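Local coordinates for protein GTP cyclohydrolase 1 type 2 homolog (Thermus thermophilus, PDB 2YYB) that is of unknown function but probably binds divalent metal ions, as a member of the GTP cyclohydrolase I type 2/NIF3 family, at residues 5-10 / 58-63; 36-41 / 230-235; 154-159 / 197-202. All coordinates share one frame; numbering follows the deposited sequence.

Contact 1: 5-10 / 58-63; sequences ELVRYL and VDFLIV
The helical segment carrying Leu-6, Val-7 and Leu-10 runs nearly parallel to strand 60-63, which presents Phe-60 and Ile-62 to it; the two short axes diverge by 22° and approach to 11.7 Å. At this separation the backbones stay apart and side chains alone bridge the interface. Phe-60 does most of the bridging: its CB points toward the helix, and chi1 of -161° sets CG anti to the backbone N; the ring beyond meets three helix residues. Leu-6 meets it tip to tip, setting its CD1 over the middle of one ring face, 3.3 Å from the centroid and only 3° off the ring normal. That methyl is almost equally far from all six ring carbons, the geometry of a CH-pi contact. Val-7 comes from another direction, its side chain crossing the aromatic one at about a right angle, and its CG2 lies near the ring plane at the edge, 3.9 Å from Phe-60 CE1. Leu-10, one helical turn beyond Leu-6, brings CD1 to 3.6 Å from Phe-60 CE2. The same Leu-10 methyl reaches Ile-62 CD1 at 4.4 Å, carrying the contact one step along the strand's helix-facing side. An alanine in place of Phe-60 would probably leave Leu-6 CD1 without its aromatic face and open a gap where the ring now meets the methyls of Val-7 and Leu-10. Helix 216-229 extends the apolar layer, since its Leu-221 touches both Leu-10 and Ile-62. This is helix-on-sheet packing of aliphatic methyls about an aromatic ring; with no polar group joining the two segments, cohesion here probably rests on dispersion, the CH-pi contact and the burial of apolar surface.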
ATOM      1  N   GLU A   5       9.502  22.678 -29.541  1.00 44.36           N
ATOM      2  CA  GLU A   5      10.679  23.262 -28.905  1.00 46.10           C
ATOM      3  C   GLU A   5      10.230  24.031 -27.673  1.00 44.24           C
ATOM      4  O   GLU A   5      10.905  24.028 -26.643  1.00 42.75           O
ATOM      5  CB  GLU A   5      11.400  24.220 -29.844  1.00 49.26           C
ATOM      6  CG  GLU A   5      11.835  23.598 -31.132  1.00 54.59           C
ATOM      7  CD  GLU A   5      12.496  24.608 -32.041  1.00 58.82           C
ATOM      8  OE1 GLU A   5      12.164  25.818 -31.921  1.00 60.15           O
ATOM      9  OE2 GLU A   5      13.334  24.190 -32.881  1.00 59.48           O
ATOM     10  N   LEU A   6       9.090  24.704 -27.798  1.00 42.52           N
ATOM     11  CA  LEU A   6       8.531  25.453 -26.688  1.00 41.98           C
ATOM     12  C   LEU A   6       8.257  24.466 -25.541  1.00 42.15           C
ATOM     13  O   LEU A   6       8.586  24.740 -24.392  1.00 43.28           O
ATOM     14  CB  LEU A   6       7.226  26.145 -27.097  1.00 40.27           C
ATOM     15  CG  LEU A   6       6.967  27.573 -26.585  1.00 40.41           C
ATOM     16  CD1 LEU A   6       5.455  27.795 -26.382  1.00 38.89           C
ATOM     17  CD2 LEU A   6       7.722  27.809 -25.284  1.00 39.38           C
ATOM     18  N   VAL A   7       7.673  23.312 -25.849  1.00 40.37           N
ATOM     19  CA  VAL A   7       7.393  22.345 -24.803  1.00 40.44           C
ATOM     20  C   VAL A   7       8.699  21.817 -24.182  1.00 42.56           C
ATOM     21  O   VAL A   7       8.798  21.675 -22.959  1.00 43.85           O
ATOM     22  CB  VAL A   7       6.535  21.168 -25.330  1.00 38.65           C
ATOM     23  CG1 VAL A   7       6.387  20.114 -24.259  1.00 35.65           C
ATOM     24  CG2 VAL A   7       5.157  21.670 -25.737  1.00 37.08           C
ATOM     25  N   ARG A   8       9.699  21.551 -25.019  1.00 41.70           N
ATOM     26  CA  ARG A   8      10.988  21.062 -24.544  1.00 42.60           C
ATOM     27  C   ARG A   8      11.634  22.095 -23.626  1.00 43.61           C
ATOM     28  O   ARG A   8      12.091  21.767 -22.525  1.00 43.46           O
ATOM     29  CB  ARG A   8      11.915  20.794 -25.726  1.00 43.91           C
ATOM     30  CG  ARG A   8      12.522  19.406 -25.774  1.00 46.06           C
ATOM     31  CD  ARG A   8      12.394  18.842 -27.175  1.00 49.38           C
ATOM     32  NE  ARG A   8      12.670  19.860 -28.186  1.00 52.26           N
ATOM     33  CZ  ARG A   8      12.272  19.784 -29.455  1.00 54.30           C
ATOM     34  NH1 ARG A   8      11.580  18.727 -29.871  1.00 54.98           N
ATOM     35  NH2 ARG A   8      12.548  20.771 -30.307  1.00 54.50           N
ATOM     36  N   TYR A   9      11.664  23.347 -24.077  1.00 43.36           N
ATOM     37  CA  TYR A   9      12.248  24.408 -23.275  1.00 44.18           C
ATOM     38  C   TYR A   9      11.553  24.491 -21.923  1.00 45.30           C
ATOM     39  O   TYR A   9      12.209  24.419 -20.882  1.00 46.83           O
ATOM     40  CB  TYR A   9      12.123  25.753 -23.971  1.00 43.47           C
ATOM     41  CG  TYR A   9      12.628  26.906 -23.124  1.00 45.24           C
ATOM     42  CD1 TYR A   9      14.006  27.091 -22.900  1.00 45.91           C
ATOM     43  CD2 TYR A   9      11.739  27.828 -22.561  1.00 43.82           C
ATOM     44  CE1 TYR A   9      14.483  28.179 -22.140  1.00 43.20           C
ATOM     45  CE2 TYR A   9      12.208  28.909 -21.803  1.00 43.89           C
ATOM     46  CZ  TYR A   9      13.578  29.078 -21.600  1.00 44.41           C
ATOM     47  OH  TYR A   9      14.031  30.152 -20.871  1.00 44.93           O
ATOM     48  N   LEU A  10      10.227  24.638 -21.937  1.00 44.45           N
ATOM     49  CA  LEU A  10       9.462  24.740 -20.697  1.00 43.09           C
ATOM     50  C   LEU A  10       9.700  23.588 -19.732  1.00 42.69           C
ATOM     51  O   LEU A  10       9.896  23.809 -18.539  1.00 42.44           O
ATOM     52  CB  LEU A  10       7.977  24.875 -21.003  1.00 42.17           C
ATOM     53  CG  LEU A  10       7.669  26.234 -21.635  1.00 41.93           C
ATOM     54  CD1 LEU A  10       6.184  26.344 -21.963  1.00 41.22           C
ATOM     55  CD2 LEU A  10       8.090  27.326 -20.665  1.00 41.16           C
ATOM     56  N   VAL A  58      -5.376  32.551 -28.927  1.00 37.65           N
ATOM     57  CA  VAL A  58      -4.212  32.021 -28.235  1.00 35.94           C
ATOM     58  C   VAL A  58      -3.849  30.688 -28.876  1.00 35.90           C
ATOM     59  O   VAL A  58      -4.739  29.908 -29.216  1.00 37.11           O
ATOM     60  CB  VAL A  58      -4.503  31.792 -26.731  1.00 34.24           C
ATOM     61  CG1 VAL A  58      -3.320  31.102 -26.067  1.00 32.06           C
ATOM     62  CG2 VAL A  58      -4.755  33.104 -26.055  1.00 33.10           C
ATOM     63  N   ASP A  59      -2.555  30.424 -29.048  1.00 35.34           N
ATOM     64  CA  ASP A  59      -2.114  29.147 -29.641  1.00 34.79           C
ATOM     65  C   ASP A  59      -1.542  28.215 -28.580  1.00 33.63           C
ATOM     66  O   ASP A  59      -1.599  26.996 -28.703  1.00 33.48           O
ATOM     67  CB  ASP A  59      -1.006  29.362 -30.692  1.00 34.72           C
ATOM     68  CG  ASP A  59      -1.476  30.154 -31.874  1.00 37.31           C
ATOM     69  OD1 ASP A  59      -2.574  29.838 -32.387  1.00 39.01           O
ATOM     70  OD2 ASP A  59      -0.756  31.080 -32.297  1.00 37.60           O
ATOM     71  N   PHE A  60      -0.970  28.811 -27.547  1.00 31.47           N
ATOM     72  CA  PHE A  60      -0.325  28.060 -26.494  1.00 31.12           C
ATOM     73  C   PHE A  60      -0.789  28.603 -25.153  1.00 31.73           C
ATOM     74  O   PHE A  60      -0.300  29.638 -24.693  1.00 33.23           O
ATOM     75  CB  PHE A  60       1.185  28.230 -26.635  1.00 28.95           C
ATOM     76  CG  PHE A  60       1.982  27.192 -25.927  1.00 26.73           C
ATOM     77  CD1 PHE A  60       2.363  26.027 -26.583  1.00 24.22           C
ATOM     78  CD2 PHE A  60       2.366  27.380 -24.601  1.00 23.96           C
ATOM     79  CE1 PHE A  60       3.127  25.051 -25.912  1.00 25.04           C
ATOM     80  CE2 PHE A  60       3.120  26.417 -23.937  1.00 21.79           C
ATOM     81  CZ  PHE A  60       3.502  25.252 -24.588  1.00 22.86           C
ATOM     82  N   LEU A  61      -1.744  27.902 -24.549  1.00 31.54           N
ATOM     83  CA  LEU A  61      -2.325  28.272 -23.253  1.00 30.30           C
ATOM     84  C   LEU A  61      -1.582  27.599 -22.103  1.00 31.13           C
ATOM     85  O   LEU A  61      -1.435  26.364 -22.065  1.00 30.72           O
ATOM     86  CB  LEU A  61      -3.801  27.865 -23.206  1.00 27.11           C
ATOM     87  CG  LEU A  61      -4.557  28.219 -21.941  1.00 26.34           C
ATOM     88  CD1 LEU A  61      -4.295  29.675 -21.592  1.00 27.26           C
ATOM     89  CD2 LEU A  61      -6.030  27.974 -22.128  1.00 24.49           C
ATOM     90  N   ILE A  62      -1.095  28.425 -21.182  1.00 31.01           N
ATOM     91  CA  ILE A  62      -0.371  27.948 -20.015  1.00 31.69           C
ATOM     92  C   ILE A  62      -1.246  28.139 -18.774  1.00 31.62           C
ATOM     93  O   ILE A  62      -1.725  29.246 -18.515  1.00 32.27           O
ATOM     94  CB  ILE A  62       0.922  28.748 -19.830  1.00 33.02           C
ATOM     95  CG1 ILE A  62       1.817  28.556 -21.064  1.00 32.35           C
ATOM     96  CG2 ILE A  62       1.602  28.348 -18.502  1.00 31.60           C
ATOM     97  CD1 ILE A  62       3.092  29.359 -21.055  1.00 27.39           C
ATOM     98  N   VAL A  63      -1.464  27.074 -18.011  1.00 30.63           N
ATOM     99  CA  VAL A  63      -2.274  27.186 -16.798  1.00 30.75           C
ATOM    100  C   VAL A  63      -1.569  26.532 -15.607  1.00 32.65           C
ATOM    101  O   VAL A  63      -0.760  25.609 -15.781  1.00 30.81           O
ATOM    102  CB  VAL A  63      -3.668  26.536 -16.987  1.00 29.53           C
ATOM    103  CG1 VAL A  63      -4.421  27.245 -18.114  1.00 25.62           C
ATOM    104  CG2 VAL A  63      -3.514  25.032 -17.269  1.00 25.80           C
TER

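Contact 2: 36-41 / 230-235; sequences VRKVGA and GLPWVF
Val-39 and Trp-233 sit side by side in a parallel strand pair, and Val-39 uses both backbone polar groups on the residues flanking its partner. Its N donates to Pro-232 O (2.9 Å, N-H...O 165°), and its O accepts from Val-234 N; Ala-41 N then continues the ladder to Val-234 O. Around this frame the side chains interlock. Val-39 CG2 presses against the flank of Leu-231, 3.7 Å from CD1 with CB close behind, the two side chains crossing at about a right angle. On the same face Val-39 CB lies 3.8 Å from Trp-233 CB. There chi1 of 67° sets Trp-233 CG between the backbone N and the carbonyl carbon, and the end of the side chain leads away from segment 36-41; the six-membered ring comes nearest Ala-41 CB with CE3, 4.3 Å away. Nearer the start, the Pro-232 ring lies beside the Arg-37 carbonyl, CG and CD being its nearest atoms. On the opposite face Gly-40 has no side chain beside Val-234; Val-234 CG1 meets Lys-38 CE, 4.0 Å away, while Lys-38 NZ hydrogen-bonds to Glu-56 O. Within this chain strand 233-235 is an outermost strand of the five-stranded sheet. Strand 60-63 flanks 39-42 on its other side, and helix 216-229 covers the Ala-41 and Trp-233 face through Val-218, Ala-222 and Glu-226.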
ATOM      1  N   VAL A  36       3.340  28.045 -33.018  1.00 34.09           N
ATOM      2  CA  VAL A  36       2.853  28.977 -32.010  1.00 34.56           C
ATOM      3  C   VAL A  36       3.137  30.421 -32.374  1.00 34.96           C
ATOM      4  O   VAL A  36       4.249  30.762 -32.742  1.00 35.58           O
ATOM      5  CB  VAL A  36       3.475  28.660 -30.625  1.00 32.90           C
ATOM      6  CG1 VAL A  36       2.876  29.543 -29.570  1.00 33.21           C
ATOM      7  CG2 VAL A  36       3.226  27.212 -30.275  1.00 32.24           C
ATOM      8  N   ARG A  37       2.117  31.260 -32.267  1.00 36.29           N
ATOM      9  CA  ARG A  37       2.243  32.673 -32.587  1.00 38.97           C
ATOM     10  C   ARG A  37       1.757  33.577 -31.447  1.00 39.80           C
ATOM     11  O   ARG A  37       1.956  34.796 -31.491  1.00 43.40           O
ATOM     12  CB  ARG A  37       1.429  33.006 -33.839  1.00 39.72           C
ATOM     13  CG  ARG A  37       1.786  32.204 -35.079  1.00 44.23           C
ATOM     14  CD  ARG A  37       0.710  32.409 -36.157  1.00 47.48           C
ATOM     15  NE  ARG A  37       0.741  31.386 -37.208  1.00 50.30           N
ATOM     16  CZ  ARG A  37       1.467  31.475 -38.318  1.00 50.87           C
ATOM     17  NH1 ARG A  37       2.229  32.547 -38.533  1.00 51.92           N
ATOM     18  NH2 ARG A  37       1.428  30.497 -39.215  1.00 49.54           N
ATOM     19  N   LYS A  38       1.108  33.005 -30.438  1.00 37.28           N
ATOM     20  CA  LYS A  38       0.596  33.823 -29.344  1.00 35.19           C
ATOM     21  C   LYS A  38       0.308  32.998 -28.096  1.00 34.78           C
ATOM     22  O   LYS A  38      -0.462  32.034 -28.132  1.00 35.56           O
ATOM     23  CB  LYS A  38      -0.666  34.541 -29.798  1.00 34.03           C
ATOM     24  CG  LYS A  38      -1.250  35.478 -28.782  1.00 33.70           C
ATOM     25  CD  LYS A  38      -2.374  36.263 -29.386  1.00 33.17           C
ATOM     26  CE  LYS A  38      -2.953  37.205 -28.365  1.00 36.05           C
ATOM     27  NZ  LYS A  38      -4.135  37.957 -28.908  1.00 39.01           N
ATOM     28  N   VAL A  39       0.936  33.397 -26.995  1.00 32.81           N
ATOM     29  CA  VAL A  39       0.808  32.711 -25.720  1.00 30.96           C
ATOM     30  C   VAL A  39      -0.321  33.244 -24.860  1.00 31.47           C
ATOM     31  O   VAL A  39      -0.579  34.446 -24.821  1.00 31.92           O
ATOM     32  CB  VAL A  39       2.128  32.820 -24.904  1.00 30.56           C
ATOM     33  CG1 VAL A  39       1.915  32.318 -23.455  1.00 27.56           C
ATOM     34  CG2 VAL A  39       3.225  32.032 -25.602  1.00 25.12           C
ATOM     35  N   GLY A  40      -1.001  32.326 -24.186  1.00 30.52           N
ATOM     36  CA  GLY A  40      -2.070  32.699 -23.281  1.00 29.98           C
ATOM     37  C   GLY A  40      -1.664  32.195 -21.899  1.00 29.83           C
ATOM     38  O   GLY A  40      -1.062  31.126 -21.781  1.00 29.25           O
ATOM     39  N   ALA A  41      -1.959  32.977 -20.864  1.00 29.80           N
ATOM     40  CA  ALA A  41      -1.661  32.616 -19.472  1.00 30.92           C
ATOM     41  C   ALA A  41      -2.940  32.755 -18.629  1.00 31.06           C
ATOM     42  O   ALA A  41      -3.673  33.740 -18.754  1.00 30.69           O
ATOM     43  CB  ALA A  41      -0.558  33.520 -18.903  1.00 31.59           C
ATOM     44  N   GLY A 230      10.251  36.403 -28.050  1.00 43.62           N
ATOM     45  CA  GLY A 230       9.427  37.394 -28.710  1.00 42.49           C
ATOM     46  C   GLY A 230       7.985  36.987 -28.923  1.00 42.54           C
ATOM     47  O   GLY A 230       7.274  37.628 -29.699  1.00 44.34           O
ATOM     48  N   LEU A 231       7.538  35.923 -28.258  1.00 42.32           N
ATOM     49  CA  LEU A 231       6.138  35.506 -28.388  1.00 40.55           C
ATOM     50  C   LEU A 231       5.267  36.508 -27.623  1.00 39.29           C
ATOM     51  O   LEU A 231       5.547  36.856 -26.485  1.00 38.14           O
ATOM     52  CB  LEU A 231       5.905  34.095 -27.804  1.00 38.23           C
ATOM     53  CG  LEU A 231       6.522  32.862 -28.486  1.00 39.78           C
ATOM     54  CD1 LEU A 231       6.335  31.636 -27.604  1.00 36.59           C
ATOM     55  CD2 LEU A 231       5.892  32.635 -29.868  1.00 36.80           C
ATOM     56  N   PRO A 232       4.236  37.036 -28.270  1.00 38.78           N
ATOM     57  CA  PRO A 232       3.380  37.978 -27.556  1.00 39.77           C
ATOM     58  C   PRO A 232       2.455  37.145 -26.657  1.00 41.35           C
ATOM     59  O   PRO A 232       2.256  35.947 -26.902  1.00 40.83           O
ATOM     60  CB  PRO A 232       2.619  38.663 -28.681  1.00 37.96           C
ATOM     61  CG  PRO A 232       2.526  37.579 -29.727  1.00 37.69           C
ATOM     62  CD  PRO A 232       3.915  37.010 -29.705  1.00 38.05           C
ATOM     63  N   TRP A 233       1.898  37.753 -25.614  1.00 42.12           N
ATOM     64  CA  TRP A 233       1.003  37.003 -24.748  1.00 42.34           C
ATOM     65  C   TRP A 233      -0.118  37.850 -24.183  1.00 41.28           C
ATOM     66  O   TRP A 233      -0.056  39.074 -24.204  1.00 41.85           O
ATOM     67  CB  TRP A 233       1.779  36.327 -23.606  1.00 43.36           C
ATOM     68  CG  TRP A 233       2.397  37.265 -22.604  1.00 45.81           C
ATOM     69  CD1 TRP A 233       3.551  37.971 -22.753  1.00 46.27           C
ATOM     70  CD2 TRP A 233       1.881  37.610 -21.304  1.00 45.73           C
ATOM     71  NE1 TRP A 233       3.790  38.734 -21.631  1.00 47.01           N
ATOM     72  CE2 TRP A 233       2.779  38.535 -20.727  1.00 45.84           C
ATOM     73  CE3 TRP A 233       0.747  37.226 -20.572  1.00 44.93           C
ATOM     74  CZ2 TRP A 233       2.581  39.088 -19.450  1.00 46.39           C
ATOM     75  CZ3 TRP A 233       0.548  37.779 -19.292  1.00 45.90           C
ATOM     76  CH2 TRP A 233       1.464  38.700 -18.750  1.00 45.17           C
ATOM     77  N   VAL A 234      -1.156  37.177 -23.704  1.00 40.44           N
ATOM     78  CA  VAL A 234      -2.307  37.835 -23.109  1.00 39.54           C
ATOM     79  C   VAL A 234      -2.702  37.078 -21.839  1.00 39.03           C
ATOM     80  O   VAL A 234      -2.513  35.871 -21.755  1.00 38.35           O
ATOM     81  CB  VAL A 234      -3.493  37.839 -24.079  1.00 38.76           C
ATOM     82  CG1 VAL A 234      -3.823  36.422 -24.500  1.00 39.46           C
ATOM     83  CG2 VAL A 234      -4.691  38.479 -23.420  1.00 40.21           C
ATOM     84  N   PHE A 235      -3.223  37.787 -20.841  1.00 39.07           N
ATOM     85  CA  PHE A 235      -3.649  37.130 -19.610  1.00 38.22           C
ATOM     86  C   PHE A 235      -5.158  36.950 -19.663  1.00 37.33           C
ATOM     87  O   PHE A 235      -5.901  37.902 -19.889  1.00 35.39           O
ATOM     88  CB  PHE A 235      -3.275  37.949 -18.368  1.00 36.32           C
ATOM     89  CG  PHE A 235      -3.794  37.359 -17.071  1.00 35.76           C
ATOM     90  CD1 PHE A 235      -3.262  36.181 -16.557  1.00 35.60           C
ATOM     91  CD2 PHE A 235      -4.825  37.979 -16.368  1.00 35.71           C
ATOM     92  CE1 PHE A 235      -3.750  35.633 -15.357  1.00 33.98           C
ATOM     93  CE2 PHE A 235      -5.320  37.437 -15.172  1.00 33.31           C
ATOM     94  CZ  PHE A 235      -4.784  36.268 -14.667  1.00 32.95           C
TER

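Contact 3: 154-159 / 197-202; sequences LVHQGG and ETFERG
Phe-199 projects from the last turn of helix 195-200 onto His-156 and Gly-158, within the Schellman motif that ends the helix, in which Gly-202, at positive phi, is the C-prime residue. The motif's bonds are Gly-202 N to Phe-199 O and Leu-203 N to Thr-198 O. From Phe-199 CB, chi1 of -67° puts CG anti to the carbonyl carbon. Beyond it the ring lies against His-156, Gln-157 and Gly-158. Along one side, CD2 rests 3.8 Å from Gly-158 CA, and CE2 comes within 3.5 Å of Gln-157 O, which lies at the ring edge near its plane. At the tip, CZ meets His-156 CB at 3.7 Å and His-156 CG slightly farther off. Returning on the other side, CE1 stands above one face of the imidazole, toward its rim. The two rings meet obliquely, their planes 46° apart and their centroids 5.4 Å apart. Thr-198 adds its CG2 beside His-156 CB (4.1 Å), while Thr-198 OG1 is hydrogen-bonded to Val-194 O. The contact thus joins the outer strand 154-157 of the four-stranded sheet to the helix leading into its antiparallel neighbour, strand 204-207. On the helix, Glu-200 forms a salt bridge to Arg-82 of a second subunit. Where the backbones meet, Gly-202 CA directs a CA-H...O contact to Gly-158 O, 3.4 Å away.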
ATOM      1  N   LEU A 154      -7.650  38.328   4.295  1.00 44.02           N
ATOM      2  CA  LEU A 154      -8.149  37.913   5.593  1.00 40.93           C
ATOM      3  C   LEU A 154      -6.887  37.751   6.423  1.00 40.20           C
ATOM      4  O   LEU A 154      -5.901  37.153   5.974  1.00 38.56           O
ATOM      5  CB  LEU A 154      -8.886  36.580   5.488  1.00 38.86           C
ATOM      6  CG  LEU A 154      -9.355  35.924   6.788  1.00 38.50           C
ATOM      7  CD1 LEU A 154     -10.412  36.783   7.449  1.00 34.22           C
ATOM      8  CD2 LEU A 154      -9.902  34.533   6.495  1.00 34.08           C
ATOM      9  N   VAL A 155      -6.905  38.313   7.623  1.00 39.48           N
ATOM     10  CA  VAL A 155      -5.747  38.215   8.479  1.00 39.07           C
ATOM     11  C   VAL A 155      -6.144  37.656   9.829  1.00 38.38           C
ATOM     12  O   VAL A 155      -7.145  38.072  10.412  1.00 38.15           O
ATOM     13  CB  VAL A 155      -5.033  39.601   8.612  1.00 40.24           C
ATOM     14  CG1 VAL A 155      -5.910  40.689   8.026  1.00 40.16           C
ATOM     15  CG2 VAL A 155      -4.675  39.900  10.069  1.00 38.95           C
ATOM     16  N   HIS A 156      -5.366  36.678  10.282  1.00 36.96           N
ATOM     17  CA  HIS A 156      -5.560  36.025  11.567  1.00 38.01           C
ATOM     18  C   HIS A 156      -4.305  36.301  12.388  1.00 39.57           C
ATOM     19  O   HIS A 156      -3.258  35.676  12.182  1.00 39.86           O
ATOM     20  CB  HIS A 156      -5.745  34.509  11.387  1.00 36.27           C
ATOM     21  CG  HIS A 156      -7.108  34.117  10.900  1.00 35.47           C
ATOM     22  ND1 HIS A 156      -7.412  32.837  10.494  1.00 33.55           N
ATOM     23  CD2 HIS A 156      -8.254  34.834  10.777  1.00 34.56           C
ATOM     24  CE1 HIS A 156      -8.687  32.781  10.145  1.00 35.42           C
ATOM     25  NE2 HIS A 156      -9.219  33.979  10.306  1.00 34.11           N
ATOM     26  N   GLN A 157      -4.410  37.253  13.307  1.00 40.29           N
ATOM     27  CA  GLN A 157      -3.274  37.607  14.136  1.00 43.11           C
ATOM     28  C   GLN A 157      -3.302  36.896  15.470  1.00 42.77           C
ATOM     29  O   GLN A 157      -4.103  37.220  16.335  1.00 43.13           O
ATOM     30  CB  GLN A 157      -3.233  39.116  14.376  1.00 44.25           C
ATOM     31  CG  GLN A 157      -2.121  39.517  15.321  1.00 45.47           C
ATOM     32  CD  GLN A 157      -2.134  40.981  15.697  1.00 47.56           C
ATOM     33  OE1 GLN A 157      -1.312  41.407  16.504  1.00 50.03           O
ATOM     34  NE2 GLN A 157      -3.052  41.765  15.114  1.00 48.17           N
ATOM     35  N   GLY A 158      -2.418  35.931  15.640  1.00 43.61           N
ATOM     36  CA  GLY A 158      -2.376  35.208  16.893  1.00 47.56           C
ATOM     37  C   GLY A 158      -1.116  35.610  17.621  1.00 49.28           C
ATOM     38  O   GLY A 158      -1.030  35.548  18.859  1.00 49.17           O
ATOM     39  N   GLY A 159      -0.137  36.028  16.819  1.00 50.69           N
ATOM     40  CA  GLY A 159       1.139  36.467  17.336  1.00 50.84           C
ATOM     41  C   GLY A 159       1.312  37.979  17.282  1.00 51.86           C
ATOM     42  O   GLY A 159       0.358  38.750  17.461  1.00 49.44           O
ATOM     43  N   GLU A 197      -5.738  26.201  15.875  1.00 33.39           N
ATOM     44  CA  GLU A 197      -4.314  25.943  15.952  1.00 35.19           C
ATOM     45  C   GLU A 197      -3.542  27.250  15.674  1.00 35.47           C
ATOM     46  O   GLU A 197      -2.601  27.597  16.396  1.00 34.77           O
ATOM     47  CB  GLU A 197      -3.918  24.863  14.953  1.00 37.06           C
ATOM     48  CG  GLU A 197      -2.502  24.400  15.148  1.00 44.76           C
ATOM     49  CD  GLU A 197      -1.922  23.711  13.928  1.00 46.61           C
ATOM     50  OE1 GLU A 197      -0.684  23.499  13.905  1.00 46.16           O
ATOM     51  OE2 GLU A 197      -2.700  23.382  13.004  1.00 47.09           O
ATOM     52  N   THR A 198      -3.955  27.976  14.637  1.00 33.62           N
ATOM     53  CA  THR A 198      -3.319  29.235  14.290  1.00 34.30           C
ATOM     54  C   THR A 198      -3.193  30.224  15.472  1.00 34.54           C
ATOM     55  O   THR A 198      -2.144  30.830  15.668  1.00 34.76           O
ATOM     56  CB  THR A 198      -4.082  29.926  13.149  1.00 34.02           C
ATOM     57  OG1 THR A 198      -3.842  29.223  11.939  1.00 33.79           O
ATOM     58  CG2 THR A 198      -3.630  31.349  12.973  1.00 32.93           C
ATOM     59  N   PHE A 199      -4.250  30.404  16.250  1.00 32.85           N
ATOM     60  CA  PHE A 199      -4.157  31.326  17.365  1.00 33.52           C
ATOM     61  C   PHE A 199      -3.409  30.743  18.563  1.00 34.27           C
ATOM     62  O   PHE A 199      -2.498  31.375  19.106  1.00 34.30           O
ATOM     63  CB  PHE A 199      -5.543  31.804  17.778  1.00 31.33           C
ATOM     64  CG  PHE A 199      -6.206  32.662  16.738  1.00 33.10           C
ATOM     65  CD1 PHE A 199      -6.975  32.086  15.719  1.00 32.81           C
ATOM     66  CD2 PHE A 199      -6.002  34.041  16.724  1.00 31.78           C
ATOM     67  CE1 PHE A 199      -7.522  32.866  14.706  1.00 30.16           C
ATOM     68  CE2 PHE A 199      -6.551  34.828  15.708  1.00 31.21           C
ATOM     69  CZ  PHE A 199      -7.307  34.237  14.700  1.00 29.72           C
ATOM     70  N   GLU A 200      -3.772  29.529  18.954  1.00 34.00           N
ATOM     71  CA  GLU A 200      -3.143  28.878  20.078  1.00 33.02           C
ATOM     72  C   GLU A 200      -1.647  28.828  19.940  1.00 35.34           C
ATOM     73  O   GLU A 200      -0.930  28.844  20.933  1.00 37.41           O
ATOM     74  CB  GLU A 200      -3.694  27.478  20.242  1.00 30.35           C
ATOM     75  CG  GLU A 200      -5.091  27.485  20.753  1.00 29.03           C
ATOM     76  CD  GLU A 200      -5.608  26.103  20.966  1.00 31.32           C
ATOM     77  OE1 GLU A 200      -4.809  25.244  21.398  1.00 32.83           O
ATOM     78  OE2 GLU A 200      -6.807  25.873  20.714  1.00 29.44           O
ATOM     79  N   ARG A 201      -1.167  28.777  18.710  1.00 37.96           N
ATOM     80  CA  ARG A 201       0.261  28.729  18.489  1.00 40.34           C
ATOM     81  C   ARG A 201       0.841  30.123  18.171  1.00 40.99           C
ATOM     82  O   ARG A 201       1.984  30.246  17.717  1.00 41.00           O
ATOM     83  CB  ARG A 201       0.578  27.735  17.368  1.00 43.41           C
ATOM     84  CG  ARG A 201       2.065  27.504  17.202  1.00 51.52           C
ATOM     85  CD  ARG A 201       2.362  26.163  16.588  1.00 55.09           C
ATOM     86  NE  ARG A 201       1.912  26.104  15.213  1.00 59.71           N
ATOM     87  CZ  ARG A 201       1.629  24.972  14.584  1.00 64.24           C
ATOM     88  NH1 ARG A 201       1.751  23.795  15.216  1.00 64.96           N
ATOM     89  NH2 ARG A 201       1.217  25.018  13.323  1.00 65.64           N
ATOM     90  N   GLY A 202       0.050  31.166  18.427  1.00 39.87           N
ATOM     91  CA  GLY A 202       0.481  32.530  18.175  1.00 39.45           C
ATOM     92  C   GLY A 202       1.062  32.782  16.798  1.00 41.08           C
ATOM     93  O   GLY A 202       2.105  33.422  16.657  1.00 43.12           O
TER

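From the N terminus, contact 1 closes the first loop, returning the chain from helix 3-13 to strand 60-63. Segment 36-41 lies inside that loop but waits for its partner until 230-235, so contacts 1 and 2 cross. They also adjoin in space, their centres 9 Å apart, since strands 39-42 and 60-63 are neighbours in one sheet and Ile-62 N probably hydrogen-bonds to Gly-40 O. Contact 3 follows contact 1 in series and is nested within the long loop of contact 2. It belongs to the other, four-stranded sheet, its centre about 41 Å from those of contacts 1 and 2. Contact 2 returns the C-terminal part of the chain to the first sheet after it has passed through the second.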